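Local atomic coordinates of putative permease protein, ABC transporter (Porphyromonas gingivalis, PDB entry 3IS6), a protein that probably serves as the MacB-like periplasmic core domain of an ABC-transporter permease, a membrane protein thought to take part in transport across the cell membrane. Residues A[81-86]-A[158-163]; A[92-97]-A[145-150]; A[110-115]-A[140-145]. One frame throughout, in Å; residues are numbered along the deposited sequence.

Contact 1: residues A[81-86]-A[158-163]; sequences LLAEPA and DMLLPI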
loop_
_atom_site.group_PDB
_atom_site.type_symbol
_atom_site.label_atom_id
_atom_site.label_comp_id
_atom_site.label_asym_id
_atom_site.label_seq_id
_atom_site.Cartn_x
_atom_site.Cartn_y
_atom_site.Cartn_z
ATOM N N LEU A 81 2.451 -4.706 12.749
ATOM C CA LEU A 81 1.070 -4.950 12.528
ATOM C C LEU A 81 0.320 -3.634 12.301
ATOM O O LEU A 81 0.511 -2.693 13.001
ATOM C CB LEU A 81 0.486 -5.689 13.711
ATOM C CG LEU A 81 -0.981 -6.083 13.730
ATOM C CD1 LEU A 81 -1.251 -7.157 12.762
ATOM C CD2 LEU A 81 -1.370 -6.520 15.064
ATOM N N LEU A 82 -0.552 -3.619 11.325
ATOM C CA LEU A 82 -1.332 -2.459 11.022
ATOM C C LEU A 82 -2.713 -2.569 11.659
ATOM O O LEU A 82 -3.377 -3.538 11.484
ATOM C CB LEU A 82 -1.449 -2.316 9.526
ATOM C CG LEU A 82 -0.342 -1.594 8.766
ATOM C CD1 LEU A 82 0.938 -2.146 9.066
ATOM C CD2 LEU A 82 -0.579 -1.622 7.315
ATOM N N ALA A 83 -3.088 -1.567 12.426
ATOM C CA ALA A 83 -4.280 -1.591 13.241
ATOM C C ALA A 83 -5.027 -0.262 13.361
ATOM O O ALA A 83 -4.524 0.754 13.024
ATOM C CB ALA A 83 -3.972 -2.099 14.563
ATOM N N GLU A 84 -6.257 -0.345 13.814
ATOM C CA GLU A 84 -7.108 0.791 14.048
ATOM C C GLU A 84 -7.012 1.212 15.512
ATOM O O GLU A 84 -6.595 0.456 16.328
ATOM C CB GLU A 84 -8.550 0.481 13.675
ATOM C CG GLU A 84 -8.765 -0.022 12.277
ATOM C CD GLU A 84 -10.211 -0.250 11.931
ATOM O OE1 GLU A 84 -10.951 -0.811 12.727
ATOM O OE2 GLU A 84 -10.618 0.143 10.855
ATOM N N PRO A 85 -7.453 2.415 15.840
ATOM C CA PRO A 85 -7.442 2.839 17.223
ATOM C C PRO A 85 -8.288 1.906 18.073
ATOM O O PRO A 85 -7.983 1.691 19.187
ATOM C CB PRO A 85 -8.024 4.224 17.135
ATOM C CG PRO A 85 -7.477 4.717 15.892
ATOM C CD PRO A 85 -7.491 3.579 14.957
ATOM N N ALA A 86 -9.288 1.293 17.486
ATOM C CA ALA A 86 -10.148 0.389 18.203
ATOM C C ALA A 86 -9.439 -0.880 18.658
ATOM O O ALA A 86 -9.904 -1.549 19.521
ATOM C CB ALA A 86 -11.316 0.079 17.411
ATOM N N ASP A 158 5.523 -6.261 17.634
ATOM C CA ASP A 158 6.460 -5.296 18.164
ATOM C C ASP A 158 6.113 -3.823 17.930
ATOM O O ASP A 158 6.388 -2.999 18.734
ATOM C CB ASP A 158 7.871 -5.599 17.693
ATOM C CG ASP A 158 8.254 -7.050 17.904
ATOM O OD1 ASP A 158 7.837 -7.629 18.903
ATOM O OD2 ASP A 158 8.940 -7.627 17.048
HETATM N N MSE A 159 5.575 -3.524 16.768
HETATM C CA MSE A 159 5.234 -2.177 16.367
HETATM C C MSE A 159 3.848 -2.134 15.760
HETATM O O MSE A 159 3.499 -2.976 15.008
HETATM C CB MSE A 159 6.270 -1.661 15.364
HETATM C CG MSE A 159 5.972 -0.339 14.663
HETATM SE SE MSE A 159 7.528 0.454 13.723
HETATM C CE MSE A 159 7.454 -0.578 12.196
ATOM N N LEU A 160 3.098 -1.106 16.068
ATOM C CA LEU A 160 1.793 -0.915 15.510
ATOM C C LEU A 160 1.750 0.356 14.676
ATOM O O LEU A 160 2.195 1.367 15.107
ATOM C CB LEU A 160 0.746 -0.837 16.602
ATOM C CG LEU A 160 0.451 -2.043 17.479
ATOM C CD1 LEU A 160 -0.362 -1.714 18.673
ATOM C CD2 LEU A 160 -0.167 -3.116 16.690
ATOM N N LEU A 161 1.189 0.265 13.487
ATOM C CA LEU A 161 1.038 1.378 12.584
ATOM C C LEU A 161 -0.412 1.500 12.194
ATOM O O LEU A 161 -1.105 0.557 12.213
ATOM C CB LEU A 161 1.853 1.157 11.340
ATOM C CG LEU A 161 3.348 1.346 11.402
ATOM C CD1 LEU A 161 3.999 0.850 10.186
ATOM C CD2 LEU A 161 3.687 2.751 11.614
ATOM N N PRO A 162 -0.869 2.671 11.823
ATOM C CA PRO A 162 -2.260 2.794 11.451
ATOM C C PRO A 162 -2.601 2.042 10.182
ATOM O O PRO A 162 -1.853 2.008 9.253
ATOM C CB PRO A 162 -2.438 4.289 11.264
ATOM C CG PRO A 162 -1.355 4.873 11.868
ATOM C CD PRO A 162 -0.218 3.965 11.766
ATOM N N ILE A 163 -3.787 1.479 10.174
ATOM C CA ILE A 163 -4.283 0.707 9.073
ATOM C C ILE A 163 -4.435 1.543 7.827
ATOM O O ILE A 163 -4.373 1.050 6.758
ATOM C CB ILE A 163 -5.554 -0.071 9.396
ATOM C CG1 ILE A 163 -5.557 -1.353 8.604
ATOM C CG2 ILE A 163 -6.759 0.699 9.108
ATOM C CD1 ILE A 163 -6.342 -2.360 9.170
#
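Strands 81-83 and 159-162 run parallel in the mixed sheet of the MacB-like periplasmic core domain, with Leu81 beside Leu160 and Leu82 beside Leu161. Leu81 and Ala83 each give one backbone hydrogen bond to the other strand and take one back. Leu81 N meets Met159 O at 3.0 Å, almost straight (172° at the hydrogen), and Ala83 N reaches Leu161 O at 2.9 Å. The last bond, Ile163 N to Ala83 O at 3.0 Å, is bent to 137° and comes from above the carbonyl plane, where a 3-10 turn begins. Weaker CA-H...O contacts fill the spaces between, such as Leu82 CA to Leu161 O at 3.3 Å.

Apolar packing follows on both faces. Leu81, its CG anti to the backbone N (chi1 -180°), lays CD2 against Leu160 CD2 at 4.0 Å. On the face opposite Leu81 and Leu160, Leu82 CD1 rests on Leu161 CB at 4.1 Å. The side chains of Glu84 and Ile163 cross obliquely, Glu84 CG to Ile163 CG2 at 3.8 Å, while Arg59 and Thr58 take up the Glu84 carboxylate.

Strand 74-83 has strand 54-70 as its other neighbour, and strand 159-162 continues the sheet to strand 109-113.

Contact 2: residues A[92-97]-A[145-150]; sequences GVELIA and VFEDLP
Val145 O is gripped by two backbone N-H groups and brushed by a third hydrogen. Ile96 N approaches it at 2.8 Å in a bond that is weak because it is bent (129° at the hydrogen), and Ala97 N adds a long, weak bond of 3.4 Å. Leu95 CA contributes a CA-H...O contact to Val145 O at 3.3 Å. Firmer bonds stand to both sides of this shared acceptor: Val145 N gives to Ala97 O at 3.0 Å from above the carbonyl plane, and Glu147 N gives to Glu94 O at 3.1 Å, nearly along the C=O axis.

Apolar side chains add to the backbone bonds. Phe146 holds CG between its backbone N and carbonyl carbon (chi1 64°), so its ring leads away and its CB takes the contact, with Val93 CG1 at 3.6 Å and Leu95 CD2 at 3.8 Å. Val93 and Leu149 cross obliquely, Val93 CG2 to Leu149 CD2 at 3.9 Å.

Gly92, at positive phi, is the C-prime residue of a Schellman motif ending helix 86-90. From there the chain enters an antiparallel pairing with the end of strand 140-146, where Ile96 and Ala97 together face Val145: a classic beta bulge.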
loop_
_atom_site.group_PDB
_atom_site.type_symbol
_atom_site.label_atom_id
_atom_site.label_comp_id
_atom_site.label_asym_id
_atom_site.label_seq_id
_atom_site.Cartn_x
_atom_site.Cartn_y
_atom_site.Cartn_z
ATOM N N GLY A 92 -7.815 -4.460 25.041
ATOM C CA GLY A 92 -7.419 -3.926 26.309
ATOM C C GLY A 92 -5.951 -3.580 26.398
ATOM O O GLY A 92 -5.310 -3.935 27.333
ATOM N N VAL A 93 -5.433 -2.901 25.399
ATOM C CA VAL A 93 -4.047 -2.502 25.370
ATOM C C VAL A 93 -3.887 -1.163 26.066
ATOM O O VAL A 93 -4.534 -0.227 25.728
ATOM C CB VAL A 93 -3.529 -2.370 23.918
ATOM C CG1 VAL A 93 -2.111 -1.973 23.883
ATOM C CG2 VAL A 93 -3.754 -3.608 23.138
ATOM N N GLU A 94 -2.990 -1.099 27.027
ATOM C CA GLU A 94 -2.724 0.097 27.784
ATOM C C GLU A 94 -1.383 0.662 27.377
ATOM O O GLU A 94 -0.463 -0.064 27.159
ATOM C CB GLU A 94 -2.669 -0.204 29.270
ATOM C CG GLU A 94 -3.895 -0.800 29.851
ATOM C CD GLU A 94 -5.038 0.187 29.990
ATOM O OE1 GLU A 94 -4.798 1.390 30.095
ATOM O OE2 GLU A 94 -6.203 -0.246 29.997
ATOM N N LEU A 95 -1.280 1.969 27.308
ATOM C CA LEU A 95 -0.012 2.588 27.040
ATOM C C LEU A 95 0.783 2.847 28.293
ATOM O O LEU A 95 0.281 3.349 29.254
ATOM C CB LEU A 95 -0.202 3.884 26.275
ATOM C CG LEU A 95 -0.888 3.812 24.931
ATOM C CD1 LEU A 95 -0.822 5.118 24.312
ATOM C CD2 LEU A 95 -0.276 2.792 24.028
ATOM N N ILE A 96 2.013 2.411 28.300
ATOM C CA ILE A 96 2.963 2.812 29.295
ATOM C C ILE A 96 3.428 4.251 29.168
ATOM O O ILE A 96 3.672 4.893 30.136
ATOM C CB ILE A 96 4.100 1.859 29.359
ATOM C CG1 ILE A 96 3.588 0.550 29.884
ATOM C CG2 ILE A 96 5.080 2.330 30.292
ATOM C CD1 ILE A 96 4.394 -0.595 29.455
ATOM N N ALA A 97 3.582 4.705 27.943
ATOM C CA ALA A 97 3.963 6.062 27.631
ATOM C C ALA A 97 3.208 6.597 26.431
ATOM O O ALA A 97 2.815 5.869 25.567
ATOM C CB ALA A 97 5.419 6.133 27.401
ATOM N N VAL A 145 4.191 3.845 23.805
ATOM C CA VAL A 145 4.690 2.541 24.138
ATOM C C VAL A 145 3.606 1.731 24.800
ATOM O O VAL A 145 3.035 2.157 25.749
ATOM C CB VAL A 145 5.858 2.629 25.062
ATOM C CG1 VAL A 145 6.368 1.301 25.370
ATOM C CG2 VAL A 145 6.910 3.473 24.492
ATOM N N PHE A 146 3.335 0.555 24.271
ATOM C CA PHE A 146 2.259 -0.273 24.761
ATOM C C PHE A 146 2.751 -1.480 25.518
ATOM O O PHE A 146 3.778 -1.999 25.248
ATOM C CB PHE A 146 1.279 -0.686 23.663
ATOM C CG PHE A 146 1.871 -1.560 22.589
ATOM C CD1 PHE A 146 1.808 -2.926 22.668
ATOM C CD2 PHE A 146 2.468 -1.011 21.497
ATOM C CE1 PHE A 146 2.346 -3.705 21.693
ATOM C CE2 PHE A 146 3.000 -1.796 20.539
ATOM C CZ PHE A 146 2.935 -3.139 20.638
ATOM N N GLU A 147 1.973 -1.884 26.491
ATOM C CA GLU A 147 2.235 -3.036 27.296
ATOM C C GLU A 147 2.267 -4.249 26.384
ATOM O O GLU A 147 1.419 -4.388 25.573
ATOM C CB GLU A 147 1.029 -3.204 28.184
ATOM C CG GLU A 147 1.270 -3.360 29.587
ATOM C CD GLU A 147 0.072 -3.950 30.292
ATOM O OE1 GLU A 147 -0.002 -5.170 30.461
ATOM O OE2 GLU A 147 -0.803 -3.186 30.666
ATOM N N ASP A 148 3.222 -5.139 26.567
ATOM C CA ASP A 148 3.396 -6.228 25.647
ATOM C C ASP A 148 2.097 -6.995 25.567
ATOM O O ASP A 148 1.426 -7.190 26.526
ATOM C CB ASP A 148 4.473 -7.181 26.101
ATOM C CG ASP A 148 5.839 -6.604 26.054
ATOM O OD1 ASP A 148 6.124 -5.690 25.296
ATOM O OD2 ASP A 148 6.660 -7.094 26.796
ATOM N N LEU A 149 1.759 -7.413 24.373
ATOM C CA LEU A 149 0.598 -8.207 24.158
ATOM C C LEU A 149 0.822 -9.585 24.783
ATOM O O LEU A 149 1.913 -10.014 24.934
ATOM C CB LEU A 149 0.319 -8.335 22.684
ATOM C CG LEU A 149 -0.102 -7.084 21.952
ATOM C CD1 LEU A 149 0.022 -7.248 20.511
ATOM C CD2 LEU A 149 -1.474 -6.716 22.291
ATOM N N PRO A 150 -0.236 -10.266 25.127
ATOM C CA PRO A 150 -0.091 -11.550 25.785
ATOM C C PRO A 150 0.684 -12.543 24.922
ATOM O O PRO A 150 0.525 -12.564 23.755
ATOM C CB PRO A 150 -1.525 -12.001 25.930
ATOM C CG PRO A 150 -2.277 -10.804 25.993
ATOM C CD PRO A 150 -1.609 -9.788 25.191
#

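Contact 3: residues A[110-115]-A[140-145]; sequences CLISES and ITIGGV
Three backbone hydrogen bonds form the first shell between parallel strands 110-113 and 140-145, neighbours in the mixed sheet of the MacB-like periplasmic core domain. Cys110 N gives to Thr141 O at 3.0 Å, in the carbonyl plane, and Cys110 O takes Gly143 N at 2.9 Å. The third, Ile112 N to Gly144 O, is longer at 3.2 Å, with its donor above the carbonyl plane. Between the first and third bonds the partner strand spends one residue more than expected: Cys110 pairs with Ile142, but Ile112 with Val145. Gly143 takes up the excess by leaving the extended conformation (psi -11°).

Side chains close round this frame. Leu111 lays CD2 on Gly144 CA at 3.5 Å, directly against the bare backbone of the glycine. On the other face Cys110 places SG between its backbone N and carbonyl carbon (chi1 73°), which brings it to Ile142 CG1 at 3.9 Å, while Cys110 CB meets Ile140 CG2, also at 3.9 Å. Ile112 crosses Ile142 at about a right angle, Ile112 CG1 to Ile142 CD1 at 4.0 Å. Val145 CG1 lies 3.4 Å from Ile112 O, and the same methyl also rests against the CA of Glu114.

Further out, Leu129 of strand 128-131 touches Cys110, Ile112 and Ile142, and Met159 of strand 159-162 touches Cys110 and Ile112. Ser113 is the N-cap of helix 114-119, its OG bonded to Leu116 N, and Ile140 packs on Leu240 of the second subunit.

The polar grip is therefore entirely backbone, wrapped in aliphatic groups and one thiol. It is not quite complete: Gly144 N is buried here with no partner in the model, a probable price of the irregular step at Gly143.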
loop_
_atom_site.group_PDB
_atom_site.type_symbol
_atom_site.label_atom_id
_atom_site.label_comp_id
_atom_site.label_asym_id
_atom_site.label_seq_id
_atom_site.Cartn_x
_atom_site.Cartn_y
_atom_site.Cartn_z
ATOM N N CYS A 110 3.962 5.775 15.229
ATOM C CA CYS A 110 3.814 4.385 15.604
ATOM C C CYS A 110 3.779 4.153 17.095
ATOM O O CYS A 110 4.149 4.989 17.851
ATOM C CB CYS A 110 4.939 3.561 15.021
ATOM S SG CYS A 110 6.472 3.763 15.762
ATOM N N LEU A 111 3.328 2.982 17.484
ATOM C CA LEU A 111 3.432 2.524 18.835
ATOM C C LEU A 111 4.400 1.372 18.836
ATOM O O LEU A 111 4.454 0.629 17.903
ATOM C CB LEU A 111 2.111 2.055 19.369
ATOM C CG LEU A 111 0.943 3.000 19.284
ATOM C CD1 LEU A 111 -0.300 2.303 19.644
ATOM C CD2 LEU A 111 1.185 4.113 20.218
ATOM N N ILE A 112 5.158 1.274 19.906
ATOM C CA ILE A 112 6.182 0.281 20.096
ATOM C C ILE A 112 5.920 -0.457 21.390
ATOM O O ILE A 112 5.482 0.110 22.335
ATOM C CB ILE A 112 7.517 0.966 20.168
ATOM C CG1 ILE A 112 7.826 1.624 18.840
ATOM C CG2 ILE A 112 8.557 0.050 20.550
ATOM C CD1 ILE A 112 8.250 0.724 17.785
ATOM N N SER A 113 6.191 -1.734 21.407
ATOM C CA SER A 113 5.936 -2.546 22.572
ATOM C C SER A 113 6.928 -2.227 23.685
ATOM O O SER A 113 7.990 -1.745 23.430
ATOM C CB SER A 113 6.007 -4.019 22.229
ATOM O OG SER A 113 7.313 -4.448 22.136
ATOM N N GLU A 114 6.580 -2.561 24.909
ATOM C CA GLU A 114 7.454 -2.342 26.027
ATOM C C GLU A 114 8.777 -3.099 25.870
ATOM O O GLU A 114 9.800 -2.558 26.156
ATOM C CB GLU A 114 6.765 -2.741 27.329
ATOM C CG GLU A 114 7.568 -2.392 28.567
ATOM C CD GLU A 114 6.801 -2.456 29.906
ATOM O OE1 GLU A 114 5.663 -2.936 29.946
ATOM O OE2 GLU A 114 7.369 -2.004 30.921
ATOM N N SER A 115 8.748 -4.332 25.396
ATOM C CA SER A 115 9.987 -5.061 25.183
ATOM C C SER A 115 10.875 -4.450 24.133
ATOM O O SER A 115 12.056 -4.426 24.291
ATOM C CB SER A 115 9.743 -6.498 24.804
ATOM O OG SER A 115 9.182 -7.193 25.857
ATOM N N ILE A 140 9.378 7.776 10.857
ATOM C CA ILE A 140 8.237 7.548 11.684
ATOM C C ILE A 140 8.598 7.919 13.110
ATOM O O ILE A 140 9.628 7.553 13.577
ATOM C CB ILE A 140 7.841 6.094 11.652
ATOM C CG1 ILE A 140 7.622 5.634 10.225
ATOM C CG2 ILE A 140 6.617 5.889 12.397
ATOM C CD1 ILE A 140 7.787 4.159 10.044
ATOM N N THR A 141 7.718 8.641 13.772
ATOM C CA THR A 141 7.903 9.072 15.130
ATOM C C THR A 141 7.247 8.139 16.107
ATOM O O THR A 141 6.142 7.757 15.915
ATOM C CB THR A 141 7.246 10.414 15.336
ATOM O OG1 THR A 141 7.878 11.379 14.520
ATOM C CG2 THR A 141 7.363 10.828 16.714
ATOM N N ILE A 142 7.902 7.817 17.193
ATOM C CA ILE A 142 7.294 6.950 18.175
ATOM C C ILE A 142 6.361 7.734 19.097
ATOM O O ILE A 142 6.781 8.503 19.896
ATOM C CB ILE A 142 8.358 6.243 18.994
ATOM C CG1 ILE A 142 9.211 5.371 18.099
ATOM C CG2 ILE A 142 7.758 5.449 20.069
ATOM C CD1 ILE A 142 10.289 4.767 18.773
ATOM N N GLY A 143 5.075 7.529 18.928
ATOM C CA GLY A 143 4.090 8.229 19.706
ATOM C C GLY A 143 3.595 7.595 20.984
ATOM O O GLY A 143 2.877 8.199 21.730
ATOM N N GLY A 144 3.926 6.341 21.193
ATOM C CA GLY A 144 3.516 5.639 22.378
ATOM C C GLY A 144 4.257 4.358 22.599
ATOM O O GLY A 144 4.838 3.845 21.700
ATOM N N VAL A 145 4.191 3.845 23.805
ATOM C CA VAL A 145 4.690 2.541 24.138
ATOM C C VAL A 145 3.606 1.731 24.800
ATOM O O VAL A 145 3.035 2.157 25.749
ATOM C CB VAL A 145 5.858 2.629 25.062
ATOM C CG1 VAL A 145 6.368 1.301 25.370
ATOM C CG2 VAL A 145 6.910 3.473 24.492
#

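In the fold
All three contacts reach one mixed sheet of the MacB-like periplasmic core domain; in contact 2 loop segment 92-97 pairs with the end of strand 140-146. Along the chain they are concentric: 110-115 with 140-145 innermost, then 92-97 with 145-150, then 81-86 with 158-163. The centres of contacts 1 and 2 lie about 12 Å apart; contact 3 is about 10 Å from each. Sheet order is 74-83, 159-162, 109-113, 140-146, and a probable backbone hydrogen bond from Leu160 N to Leu111 O joins contacts 1 and 3. Contacts 2 and 3 share Val145, and Asp148 OD2 pairs with Ser115 OG. Sequence-distant pieces thus form one sheet region, buried at contacts 1 and 3, partly at contact 2.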